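Local coordinates for protein SeqA (Vibrio cholerae, PDB 3SK7) that negatively regulates the initiation of DNA replication, probably by binding pairs of hemimethylated GATC sequences at the origin and so preventing re-initiation, at residues R9-L12 with I13-E16; K73-P76 with N77-F80; T88-K91 with Q92-V95. All coordinates share one frame; numbering follows the deposited sequence. Where two conformers were deposited one is given.

The three contacts are local ones, each within a continuous run of eight residues, and all three send side chains onto helix 23-37. Contact 1 (9-12 with 13-16) lies at the surface, where one helix gives way to the next; contacts 2 (73-76 with 77-80) and 3 (88-91 with 92-95) are partly buried on opposite sides of the chain's centre, about 17 Å apart between their centres. Hydroxyl groups add to backbone bonds in the first two, a serine closing a helix junction and a threonine bracing a hairpin turn. Contact 3 is carried by regular helical backbone bonds, and long side chains lie over the turns. Contacts 1 and 3 also share helix 106-114 as a neighbour.

Contact 1 of 3, residues R9-L12 with I13-E16; sequences RSLL and ISDE
The guanidinium of Arg9 receives the methyl end of Ile13 obliquely, with CD1 of Ile13 3.9 Å from NH2 of Arg9. The second flat group, the peptide carbonyl of Leu11, is used more fully, because both polar donors of Ser14 converge on its oxygen. Ser14 OG donates to Leu11 O at 2.7 Å from a position tilted only 18° from the carbonyl plane, whereas Ser14 N, 3.0 Å from Leu11 O, stands well above that plane. The two bonds thus grip one acceptor from different heights. The hydroxyl reaches it because OG sits between the backbone N and the carbonyl carbon of its own residue (chi1 73°), turned back over the preceding helix.

This is a helix-to-helix junction: helix 3-12 ends, Ile13 leaves helical geometry, and Ser14 is the N-cap of helix 15-18, its OG also accepting from Phe17 N. One hydroxyl therefore serves the end of one helix and the start of the next. Water is a further link, since a single molecule donates to Leu12 O at 2.6 Å and to Ser14 O at 2.9 Å.

The bonds of Ile13 N to Arg9 O and Ser10 O are weak. The Ile13 side chain folds back along the same turn, and its CG1 lies 3.5 Å from Ser10 O. While Ile13 remains on the exposed side, Leu11 is buried against Leu29, Ile30 and Thr33 of helix 23-37, and Leu12 packs on Phe17 and on Lys111 and Val112 of helix 106-114.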
ATOM      1  N   ARG A   9      -3.255  -7.481  11.071  1.00  9.65           N
ATOM      2  CA  ARG A   9      -4.326  -7.323  12.039  1.00 10.84           C
ATOM      3  C   ARG A   9      -3.899  -6.370  13.156  1.00 11.76           C
ATOM      4  O   ARG A   9      -4.656  -5.491  13.552  1.00  9.35           O
ATOM      5  CB  ARG A   9      -4.709  -8.680  12.631  1.00 18.47           C
ATOM      6  CG  ARG A   9      -6.079  -8.731  13.182  1.00 28.41           C
ATOM      7  CD  ARG A   9      -6.238  -9.987  14.043  1.00 31.11           C
ATOM      8  NE  ARG A   9      -7.191  -9.756  15.124  1.00 33.53           N
ATOM      9  CZ  ARG A   9      -6.868  -9.333  16.346  1.00 33.08           C
ATOM     10  NH1 ARG A   9      -7.818  -9.150  17.236  1.00 34.70           N
ATOM     11  NH2 ARG A   9      -5.606  -9.104  16.693  1.00 35.67           N
ATOM     12  N   SER A  10      -2.675  -6.531  13.646  1.00  8.50           N
ATOM     13  CA  SER A  10      -2.173  -5.636  14.677  0.67  9.23           C
ATOM     14  C   SER A  10      -2.166  -4.177  14.218  1.00 10.75           C
ATOM     15  O   SER A  10      -2.500  -3.277  15.010  1.00 10.90           O
ATOM     16  CB  SER A  10      -0.774  -6.046  15.125  0.67  8.91           C
ATOM     17  OG  SER A  10      -0.794  -7.279  15.840  0.67 11.44           O
ATOM     18  N   LEU A  11      -1.789  -3.927  12.961  1.00  8.50           N
ATOM     19  CA  LEU A  11      -1.881  -2.572  12.423  1.00  6.34           C
ATOM     20  C   LEU A  11      -3.300  -2.000  12.559  1.00  6.77           C
ATOM     21  O   LEU A  11      -3.495  -0.828  12.979  1.00  7.37           O
ATOM     22  CB  LEU A  11      -1.449  -2.551  10.957  1.00  7.29           C
ATOM     23  CG  LEU A  11      -1.617  -1.216  10.236  1.00  6.69           C
ATOM     24  CD1 LEU A  11      -0.679  -0.193  10.816  1.00  9.69           C
ATOM     25  CD2 LEU A  11      -1.352  -1.345   8.777  1.00 10.73           C
ATOM     26  N   LEU A  12      -4.279  -2.801  12.168  1.00  8.39           N
ATOM     27  CA  LEU A  12      -5.631  -2.290  12.058  1.00  8.34           C
ATOM     28  C   LEU A  12      -6.201  -1.868  13.409  1.00 11.24           C
ATOM     29  O   LEU A  12      -7.076  -1.005  13.469  1.00 13.24           O
ATOM     30  CB  LEU A  12      -6.541  -3.331  11.430  1.00  8.89           C
ATOM     31  CG  LEU A  12      -6.287  -3.674   9.976  1.00  9.10           C
ATOM     32  CD1 LEU A  12      -7.317  -4.660   9.481  1.00 11.48           C
ATOM     33  CD2 LEU A  12      -6.335  -2.430   9.163  1.00 12.72           C
ATOM     34  N   ILE A  13      -5.705  -2.471  14.483  1.00  9.13           N
ATOM     35  CA  ILE A  13      -6.211  -2.147  15.819  1.00  9.36           C
ATOM     36  C   ILE A  13      -5.247  -1.249  16.608  1.00 12.00           C
ATOM     37  O   ILE A  13      -5.481  -0.941  17.784  1.00 11.99           O
ATOM     38  CB  ILE A  13      -6.514  -3.406  16.644  1.00 11.41           C
ATOM     39  CG1 ILE A  13      -5.244  -4.183  16.967  1.00 13.59           C
ATOM     40  CG2 ILE A  13      -7.501  -4.248  15.909  1.00 12.70           C
ATOM     41  CD1 ILE A  13      -5.458  -5.408  17.853  1.00 18.31           C
ATOM     42  N   SER A  14      -4.184  -0.814  15.943  1.00  9.47           N
ATOM     43  CA  SER A  14      -3.159   0.033  16.568  1.00 10.89           C
ATOM     44  C   SER A  14      -3.610   1.474  16.740  1.00 15.11           C
ATOM     45  O   SER A  14      -4.448   1.986  16.003  1.00 10.87           O
ATOM     46  CB  SER A  14      -1.851   0.010  15.760  1.00 10.02           C
ATOM     47  OG  SER A  14      -1.941   0.750  14.552  1.00 11.43           O
ATOM     48  N   ASP A  15      -3.040   2.133  17.731  1.00 12.43           N
ATOM     49  CA  ASP A  15      -3.368   3.543  17.987  1.00 14.73           C
ATOM     50  C   ASP A  15      -2.963   4.421  16.800  1.00 15.70           C
ATOM     51  O   ASP A  15      -3.689   5.315  16.396  1.00 15.16           O
ATOM     52  CB  ASP A  15      -2.626   4.052  19.225  1.00 16.55           C
ATOM     53  CG  ASP A  15      -3.240   3.584  20.540  1.00 26.08           C
ATOM     54  OD1 ASP A  15      -4.322   2.977  20.515  1.00 30.97           O
ATOM     55  OD2 ASP A  15      -2.641   3.861  21.612  1.00 29.51           O
ATOM     56  N   GLU A  16      -1.807   4.121  16.216  1.00 12.82           N
ATOM     57  CA  GLU A  16      -1.280   4.917  15.123  1.00 14.29           C
ATOM     58  C   GLU A  16      -2.225   4.911  13.925  1.00 13.82           C
ATOM     59  O   GLU A  16      -2.499   5.953  13.347  1.00 18.71           O
ATOM     60  CB  GLU A  16       0.113   4.454  14.697  1.00 20.36           C
ATOM     61  CG  GLU A  16       0.652   5.290  13.516  1.00 32.34           C
ATOM     62  CD  GLU A  16       1.966   4.776  12.929  1.00 38.44           C
ATOM     63  OE1 GLU A  16       2.414   3.673  13.320  1.00 39.58           O
ATOM     64  OE2 GLU A  16       2.550   5.486  12.069  1.00 40.35           O
TER
HETATM   65  O   HOH W   1      -6.964   1.262  14.720  1.00 21.13           O

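Contact 2 of 3, residues K73-P76 with N77-F80; sequences KAIP and NTPF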
ATOM      1  N   LYS A  73       3.762  10.046  -4.654  1.00  9.89           N
ATOM      2  CA  LYS A  73       4.180  10.300  -3.282  0.54 10.57           C
ATOM      3  C   LYS A  73       5.078   9.174  -2.768  1.00  6.83           C
ATOM      4  O   LYS A  73       4.863   8.001  -3.085  1.00  7.53           O
ATOM      5  CB  LYS A  73       2.940  10.417  -2.395  0.54 12.53           C
ATOM      6  CG  LYS A  73       3.181  10.942  -0.997  0.54 16.80           C
ATOM      7  CD  LYS A  73       1.853  11.084  -0.253  0.54 18.00           C
ATOM      8  CE  LYS A  73       1.979  11.952   0.981  0.54 17.44           C
ATOM      9  NZ  LYS A  73       0.645  12.157   1.606  0.54 16.99           N
ATOM     10  N   ALA A  74       6.056   9.516  -1.938  1.00  9.28           N
ATOM     11  CA  ALA A  74       6.934   8.534  -1.353  1.00  8.71           C
ATOM     12  C   ALA A  74       6.212   7.743  -0.294  1.00  8.92           C
ATOM     13  O   ALA A  74       5.467   8.314   0.521  1.00 11.48           O
ATOM     14  CB  ALA A  74       8.154   9.212  -0.766  1.00  9.79           C
ATOM     15  N   ILE A  75       6.408   6.429  -0.333  1.00  6.45           N
ATOM     16  CA  ILE A  75       5.882   5.563   0.711  1.00  7.64           C
ATOM     17  C   ILE A  75       6.847   5.565   1.892  1.00  9.05           C
ATOM     18  O   ILE A  75       7.977   5.138   1.786  1.00 11.13           O
ATOM     19  CB  ILE A  75       5.675   4.136   0.208  1.00  6.56           C
ATOM     20  CG1 ILE A  75       4.732   4.140  -0.981  1.00  7.56           C
ATOM     21  CG2 ILE A  75       5.081   3.264   1.295  1.00  9.09           C
ATOM     22  CD1 ILE A  75       4.642   2.788  -1.707  1.00  8.40           C
ATOM     23  N   PRO A  76       6.408   6.110   3.022  1.00  9.28           N
ATOM     24  CA  PRO A  76       7.332   6.305   4.138  1.00 11.35           C
ATOM     25  C   PRO A  76       8.075   5.042   4.581  1.00  9.69           C
ATOM     26  O   PRO A  76       7.492   3.945   4.598  1.00  9.09           O
ATOM     27  CB  PRO A  76       6.410   6.797   5.268  1.00 11.77           C
ATOM     28  CG  PRO A  76       5.293   7.449   4.581  1.00 13.13           C
ATOM     29  CD  PRO A  76       5.066   6.621   3.319  1.00  9.55           C
ATOM     30  N   ASN A  77       9.359   5.207   4.895  1.00 14.04           N
ATOM     31  CA  ASN A  77      10.201   4.128   5.372  0.67 12.46           C
ATOM     32  C   ASN A  77      10.399   3.046   4.318  1.00 13.00           C
ATOM     33  O   ASN A  77      10.680   1.905   4.622  1.00 17.22           O
ATOM     34  CB  ASN A  77       9.626   3.544   6.659  0.67 15.27           C
ATOM     35  CG  ASN A  77       9.556   4.566   7.769  0.67 25.98           C
ATOM     36  OD1 ASN A  77       8.530   4.727   8.428  0.67 31.01           O
ATOM     37  ND2 ASN A  77      10.652   5.278   7.968  0.67 26.49           N
ATOM     38  N   THR A  78      10.256   3.439   3.065  1.00 11.62           N
ATOM     39  CA  THR A  78      10.543   2.542   1.941  1.00 11.36           C
ATOM     40  C   THR A  78      11.258   3.332   0.859  1.00 12.48           C
ATOM     41  O   THR A  78      11.264   4.555   0.881  1.00 14.93           O
ATOM     42  CB  THR A  78       9.263   1.894   1.281  1.00 11.14           C
ATOM     43  OG1 THR A  78       8.719   2.783   0.333  1.00 12.48           O
ATOM     44  CG2 THR A  78       8.215   1.546   2.283  1.00 10.21           C
ATOM     45  N   PRO A  79      11.820   2.623  -0.122  1.00 10.88           N
ATOM     46  CA  PRO A  79      12.448   3.268  -1.277  1.00 10.82           C
ATOM     47  C   PRO A  79      11.473   3.508  -2.427  1.00 10.44           C
ATOM     48  O   PRO A  79      11.872   3.928  -3.510  1.00 13.19           O
ATOM     49  CB  PRO A  79      13.506   2.255  -1.699  1.00 13.28           C
ATOM     50  CG  PRO A  79      12.953   0.959  -1.305  1.00 13.70           C
ATOM     51  CD  PRO A  79      12.178   1.200  -0.040  1.00 11.55           C
ATOM     52  N   PHE A  80      10.203   3.227  -2.204  1.00  7.94           N
ATOM     53  CA  PHE A  80       9.198   3.252  -3.260  1.00  7.84           C
ATOM     54  C   PHE A  80       8.304   4.482  -3.257  1.00  7.05           C
ATOM     55  O   PHE A  80       8.192   5.185  -2.239  1.00  7.34           O
ATOM     56  CB  PHE A  80       8.357   1.961  -3.203  1.00 10.12           C
ATOM     57  CG  PHE A  80       9.173   0.713  -3.371  1.00  9.88           C
ATOM     58  CD1 PHE A  80       9.764   0.398  -4.590  1.00 11.83           C
ATOM     59  CD2 PHE A  80       9.426  -0.127  -2.307  1.00 11.40           C
ATOM     60  CE1 PHE A  80      10.526  -0.736  -4.742  1.00 15.77           C
ATOM     61  CE2 PHE A  80      10.208  -1.267  -2.480  1.00 13.29           C
ATOM     62  CZ  PHE A  80      10.756  -1.544  -3.703  1.00 11.66           C
TER
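Thr78 and Ile75 meet through the threonine's hydroxyl: OG1 of Thr78 donates to Ile75 O at 2.9 Å from a point tilted 32° from the carbonyl plane. What makes this possible is the first torsion of Thr78: chi1 is 84°, placing OG1 between the residue's own N and carbonyl carbon, over the inside of the turn. From there Thr78 OG1 accepts from Phe80 N at 3.0 Å, with a fairly straight N-H, in an ST turn. The hydroxyl is consequently held by two bonds, as donor to Ile75 O and acceptor from Phe80 N, which should fix its rotation. The methyl CG2 of Thr78, beside the residue's own backbone N, also faces the first arm, 3.4 Å from Pro76 O and 3.7 Å from CG2 of Ile75.

The frame is a hairpin connecting strands 73-74 and 81-82, with a type II beta turn from Ile75 to Thr78. Pro76 and Asn77 occupy its middle positions, and Asn77 has the positive phi (65°) that a type II turn needs at the third residue. The turn's own backbone bond, Thr78 N to Ile75 O, is weak, and the hydroxyl bond to the same acceptor reinforces it. Further back, Ile75 N donates to Phe80 O at 2.9 Å and holds the two arms together, next to the backbone pairing of Lys73 with Val82.

Ile75 carries CG1 beside its backbone N, and from that branch CD1 comes 4.1 Å from CB of Phe80. The ring of Phe80 leads away from this meeting, toward Ser43 and Met47 of helix 39-47, and takes CG of Pro79 on one face, toward the rim. Ile75 also touches Ser32 of helix 23-37, whose hydroxyl is hydrogen-bonded to Pro76 O.

Contact 3 of 3, residues T88-K91 with Q92-V95; sequences TSRK and QQMV
Gln92 runs back along its helix over Thr88 and Ser89, and its atoms can be taken in turn. CB of Gln92 starts beside Ser89 O, at 3.4 Å. Placed next to the residue's own backbone N (chi1 -71°), CG of Gln92 comes 3.3 Å from Thr88 O. The chain is extended beyond CG, and the amide reaches the preceding turn: CD of Gln92 lies 4.1 Å from CG2 of Thr88, and the two side chains cross obliquely. At the tip the amide divides its work. OE1 of Gln92 approaches Ser89 CA at 3.6 Å and accepts from a water at 2.7 Å, a water that is also hydrogen-bonded to OG of Ser89 in the conformer given. NE2, on the other branch, passes CG2 of Thr88 and donates to Thr113 O.

Behind this runs the regular ladder of helix 88-101, with four consecutive i to i+4 bonds from Gln92, Gln93, Met94 and Val95 to Thr88, Ser89, Arg90 and Lys91. Met94, one turn on from Arg90, packs tightly on the backbone, its CG 3.1 Å from Arg90 O; SD of Met94 lies 3.9 Å from CG of Arg90, where the two side chains cross at about a right angle.

The amine of Lys91 is hydrogen-bonded to Asn86 just before the helix. Its aliphatic part meets Ile24 and Phe27 of helix 23-37, while Val95 touches Phe27 as well as Val112 and Thr113 of helix 106-114. With Gln92 bonded to Thr113, helix 88-101 is joined to both of these helices, and Arg90 and Met94 reach Tyr55, next to strand 56-57.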
ATOM      1  N   THR A  88     -10.699   6.397  -3.261  1.00 12.20           N
ATOM      2  CA  THR A  88     -10.513   5.352  -2.268  1.00 10.77           C
ATOM      3  C   THR A  88     -10.752   3.985  -2.871  1.00 11.36           C
ATOM      4  O   THR A  88     -10.060   3.026  -2.536  1.00 11.02           O
ATOM      5  CB  THR A  88     -11.418   5.592  -1.066  1.00 13.85           C
ATOM      6  OG1 THR A  88     -10.962   6.776  -0.400  1.00 19.74           O
ATOM      7  CG2 THR A  88     -11.341   4.430  -0.099  1.00 18.41           C
ATOM      8  N   SER A  89     -11.699   3.871  -3.787  1.00 12.10           N
ATOM      9  CA  SER A  89     -11.931   2.583  -4.440  0.55 12.16           C
ATOM     10  C   SER A  89     -10.685   2.076  -5.154  1.00  9.67           C
ATOM     11  O   SER A  89     -10.321   0.882  -5.071  1.00 11.54           O
ATOM     12  CB  SER A  89     -13.097   2.686  -5.413  0.55 14.91           C
ATOM     13  OG  SER A  89     -14.293   2.921  -4.703  0.55 23.30           O
ATOM     14  N   ARG A  90     -10.014   2.973  -5.854  1.00  9.26           N
ATOM     15  CA  ARG A  90      -8.808   2.606  -6.582  1.00 10.33           C
ATOM     16  C   ARG A  90      -7.676   2.246  -5.601  1.00  9.91           C
ATOM     17  O   ARG A  90      -6.922   1.282  -5.819  1.00 10.18           O
ATOM     18  CB  ARG A  90      -8.388   3.761  -7.473  1.00 13.93           C
ATOM     19  CG  ARG A  90      -7.068   3.547  -8.145  1.00 18.56           C
ATOM     20  CD  ARG A  90      -7.052   2.291  -8.974  1.00 30.39           C
ATOM     21  NE  ARG A  90      -8.151   2.274  -9.929  1.00 34.31           N
ATOM     22  CZ  ARG A  90      -8.469   1.228 -10.678  1.00 42.57           C
ATOM     23  NH1 ARG A  90      -9.499   1.312 -11.513  1.00 42.28           N
ATOM     24  NH2 ARG A  90      -7.757   0.107 -10.579  1.00 47.82           N
ATOM     25  N   LYS A  91      -7.566   3.007  -4.516  1.00  8.64           N
ATOM     26  CA  LYS A  91      -6.573   2.693  -3.484  1.00  8.68           C
ATOM     27  C   LYS A  91      -6.810   1.270  -2.926  1.00  9.61           C
ATOM     28  O   LYS A  91      -5.858   0.498  -2.686  1.00  8.11           O
ATOM     29  CB  LYS A  91      -6.631   3.706  -2.347  1.00  8.25           C
ATOM     30  CG  LYS A  91      -6.015   5.050  -2.691  1.00  8.95           C
ATOM     31  CD  LYS A  91      -6.184   6.013  -1.527  1.00 10.84           C
ATOM     32  CE  LYS A  91      -5.596   7.397  -1.830  1.00 12.54           C
ATOM     33  NZ  LYS A  91      -6.318   8.129  -2.948  1.00 12.95           N
ATOM     34  N   GLN A  92      -8.081   0.931  -2.708  1.00  7.02           N
ATOM     35  CA  GLN A  92      -8.426  -0.404  -2.218  1.00  7.24           C
ATOM     36  C   GLN A  92      -7.972  -1.466  -3.210  1.00  8.07           C
ATOM     37  O   GLN A  92      -7.394  -2.499  -2.832  1.00  9.70           O
ATOM     38  CB  GLN A  92      -9.941  -0.486  -1.966  1.00  9.96           C
ATOM     39  CG  GLN A  92     -10.408   0.320  -0.768  1.00 12.06           C
ATOM     40  CD  GLN A  92     -11.903   0.429  -0.675  1.00 16.09           C
ATOM     41  OE1 GLN A  92     -12.621   0.426  -1.674  1.00 19.16           O
ATOM     42  NE2 GLN A  92     -12.379   0.578   0.532  1.00 23.21           N
ATOM     43  N   GLN A  93      -8.240  -1.230  -4.492  1.00  9.28           N
ATOM     44  CA  GLN A  93      -7.855  -2.203  -5.510  1.00  9.24           C
ATOM     45  C   GLN A  93      -6.357  -2.393  -5.599  1.00  8.40           C
ATOM     46  O   GLN A  93      -5.869  -3.492  -5.828  1.00  9.79           O
ATOM     47  CB  GLN A  93      -8.380  -1.756  -6.886  1.00 14.05           C
ATOM     48  CG  GLN A  93      -9.891  -1.787  -6.978  1.00 22.49           C
ATOM     49  CD  GLN A  93     -10.422  -1.319  -8.331  1.00 32.68           C
ATOM     50  OE1 GLN A  93      -9.752  -0.580  -9.046  1.00 37.13           O
ATOM     51  NE2 GLN A  93     -11.623  -1.766  -8.689  1.00 37.96           N
ATOM     52  N   MET A  94      -5.622  -1.309  -5.439  1.00  7.65           N
ATOM     53  CA  MET A  94      -4.159  -1.371  -5.483  1.00  9.79           C
ATOM     54  C   MET A  94      -3.611  -2.202  -4.322  1.00  6.19           C
ATOM     55  O   MET A  94      -2.715  -3.043  -4.499  1.00  8.64           O
ATOM     56  CB  MET A  94      -3.580   0.034  -5.434  1.00 12.29           C
ATOM     57  CG  MET A  94      -3.976   0.878  -6.643  1.00 14.15           C
ATOM     58  SD  MET A  94      -3.687   2.654  -6.472  1.00 19.44           S
ATOM     59  CE  MET A  94      -1.923   2.563  -6.349  1.00 11.71           C
ATOM     60  N   VAL A  95      -4.149  -1.951  -3.129  1.00  6.51           N
ATOM     61  CA  VAL A  95      -3.705  -2.700  -1.959  1.00  6.13           C
ATOM     62  C   VAL A  95      -4.075  -4.193  -2.083  1.00  6.91           C
ATOM     63  O   VAL A  95      -3.290  -5.071  -1.735  1.00  7.87           O
ATOM     64  CB  VAL A  95      -4.288  -2.109  -0.668  1.00  7.03           C
ATOM     65  CG1 VAL A  95      -4.126  -3.070   0.493  1.00  7.57           C
ATOM     66  CG2 VAL A  95      -3.633  -0.788  -0.335  1.00  9.24           C
TER
HETATM   67  O   HOH W   2     -14.912   1.827  -2.171  1.00 36.02           O